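Local coordinates for ESX-1 secretion system protein EccA1 (Mycobacterium tuberculosis, PDB 4F3V) that probably provides energy for export of virulence factors through the ESX-1 type VII secretion system as a cytosolic ATPase, represented here by its N-terminal TPR-like domain, at residues A[174-179]-A[193-197]. Residue numbers count along the deposited sequence, not the author numbering.
Sequences GVAHGV and RLTEA. With SO4 (sulfate ion), chain E.
Two regular α-helical segments, 174-179 and 193-197, run antiparallel as the two arms of a helical hairpin: their short axes cross at -160° and approach to 8.1 Å. The register pairs G174 with A197 (CA to CA 5.4 Å) and G178 with R193 (CA to CA 5.0 Å). Both glycines, one turn apart, turn toward the partner helix the position where a side chain would start. An ideal CB on G178 would clash with L194 CD2; instead G178 CA lies 3.9 Å from both R193 CB and L194 CD2. A197 CB closes on G174 C (3.9 Å) and on V175 CG2 (3.5 Å), V175 being in the t rotamer. L194 (mt) leaves its backbone sideways and places CD2 3.7 Å from V175 O, with V175 CG1 and V179 CG2 (V179 also t) each 4.2 Å from that methyl. On the more open flank R193 extends (m, t, t, then chi4 -76°) so that its guanidinium lies flat on the ring of H177 (chi1 t, chi2 152°), centres 3.5 Å apart and planes at 10°, a near-parallel guanidinium-imidazole stack. R193 CD adds a CH-pi contact 3.8 Å from the H177 ring centroid. R193 NH1 donates to O2 of a sulfate ion, probably from the crystallisation liquor, at 2.8 Å, while NE forms a salt bridge with E189. Such closely packed helical hairpins are the building unit of TPR-like domains; here V175, V179 and L194 continue onto helix 207-221 through I210 and Y213, and A176, H177 and V179 pack against helix 151-158.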
loop_
_atom_site.group_PDB
_atom_site.type_symbol
_atom_site.label_atom_id
_atom_site.label_comp_id
_atom_site.label_asym_id
_atom_site.label_seq_id
_atom_site.Cartn_x
_atom_site.Cartn_y
_atom_site.Cartn_z
ATOM N N GLY A 174 5.611 -8.961 -9.335
ATOM C CA GLY A 174 5.254 -9.381 -10.685
ATOM C C GLY A 174 4.012 -8.665 -11.199
ATOM O O GLY A 174 3.971 -8.252 -12.352
ATOM N N VAL A 175 3.017 -8.485 -10.332
ATOM C CA VAL A 175 1.869 -7.652 -10.676
ATOM C C VAL A 175 2.296 -6.213 -10.999
ATOM O O VAL A 175 1.885 -5.644 -12.025
ATOM C CB VAL A 175 0.808 -7.650 -9.564
ATOM C CG1 VAL A 175 -0.366 -6.747 -9.980
ATOM C CG2 VAL A 175 0.320 -9.077 -9.291
ATOM N N ALA A 176 3.142 -5.619 -10.147
ATOM C CA ALA A 176 3.629 -4.243 -10.415
ATOM C C ALA A 176 4.386 -4.146 -11.729
ATOM O O ALA A 176 4.220 -3.173 -12.487
ATOM C CB ALA A 176 4.475 -3.707 -9.256
ATOM N N HIS A 177 5.186 -5.168 -12.023
ATOM C CA HIS A 177 5.976 -5.207 -13.241
ATOM C C HIS A 177 5.019 -5.270 -14.445
ATOM O O HIS A 177 5.182 -4.539 -15.440
ATOM C CB HIS A 177 6.931 -6.410 -13.204
ATOM C CG HIS A 177 8.114 -6.289 -14.156
ATOM N ND1 HIS A 177 9.308 -6.881 -13.925
ATOM C CD2 HIS A 177 8.242 -5.622 -15.368
ATOM C CE1 HIS A 177 10.141 -6.595 -14.937
ATOM N NE2 HIS A 177 9.483 -5.825 -15.814
ATOM N N GLY A 178 3.980 -6.108 -14.341
ATOM C CA GLY A 178 2.961 -6.246 -15.416
ATOM C C GLY A 178 2.120 -5.015 -15.644
ATOM O O GLY A 178 1.874 -4.637 -16.789
ATOM N N VAL A 179 1.695 -4.370 -14.547
ATOM C CA VAL A 179 0.976 -3.111 -14.622
ATOM C C VAL A 179 1.814 -2.015 -15.290
ATOM O O VAL A 179 1.318 -1.287 -16.165
ATOM C CB VAL A 179 0.461 -2.697 -13.239
ATOM C CG1 VAL A 179 -0.037 -1.260 -13.243
ATOM C CG2 VAL A 179 -0.647 -3.686 -12.794
ATOM N N ARG A 193 3.400 -11.371 -17.732
ATOM C CA ARG A 193 3.688 -11.126 -16.319
ATOM C C ARG A 193 2.454 -11.177 -15.428
ATOM O O ARG A 193 2.527 -11.700 -14.311
ATOM C CB ARG A 193 4.425 -9.803 -16.115
ATOM C CG ARG A 193 5.765 -9.777 -16.801
ATOM C CD ARG A 193 6.508 -8.505 -16.469
ATOM N NE ARG A 193 7.773 -8.399 -17.183
ATOM C CZ ARG A 193 8.879 -9.078 -16.872
ATOM N NH1 ARG A 193 8.894 -9.947 -15.859
ATOM N NH2 ARG A 193 9.990 -8.887 -17.583
ATOM N N LEU A 194 1.337 -10.631 -15.899
ATOM C CA LEU A 194 0.113 -10.609 -15.103
ATOM C C LEU A 194 -0.480 -12.014 -14.979
ATOM O O LEU A 194 -1.008 -12.373 -13.917
ATOM C CB LEU A 194 -0.909 -9.626 -15.684
ATOM C CG LEU A 194 -0.539 -8.132 -15.560
ATOM C CD1 LEU A 194 -1.561 -7.271 -16.331
ATOM C CD2 LEU A 194 -0.408 -7.708 -14.096
ATOM N N THR A 195 -0.363 -12.809 -16.043
ATOM C CA THR A 195 -0.788 -14.216 -16.011
ATOM C C THR A 195 0.061 -15.049 -15.040
ATOM O O THR A 195 -0.499 -15.776 -14.231
ATOM C CB THR A 195 -0.808 -14.839 -17.416
ATOM O OG1 THR A 195 -1.686 -14.064 -18.245
ATOM C CG2 THR A 195 -1.285 -16.309 -17.357
ATOM N N GLU A 196 1.384 -14.890 -15.069
ATOM C CA GLU A 196 2.250 -15.548 -14.087
ATOM C C GLU A 196 1.976 -15.095 -12.649
ATOM O O GLU A 196 1.893 -15.928 -11.727
ATOM C CB GLU A 196 3.726 -15.364 -14.431
ATOM C CG GLU A 196 4.148 -16.205 -15.636
ATOM C CD GLU A 196 5.616 -16.055 -16.040
ATOM O OE1 GLU A 196 6.449 -15.738 -15.161
ATOM O OE2 GLU A 196 5.955 -16.312 -17.225
ATOM N N ALA A 197 1.825 -13.786 -12.449
ATOM C CA ALA A 197 1.565 -13.257 -11.112
ATOM C C ALA A 197 0.211 -13.771 -10.586
ATOM O O ALA A 197 0.020 -13.952 -9.379
ATOM C CB ALA A 197 1.606 -11.732 -11.121
HETATM S S SO4 E . 12.016 -11.944 -16.222
HETATM O O1 SO4 E . 11.045 -12.697 -17.053
HETATM O O2 SO4 E . 11.254 -11.222 -15.186
HETATM O O3 SO4 E . 12.950 -12.856 -15.532
HETATM O O4 SO4 E . 12.773 -11.013 -17.098
#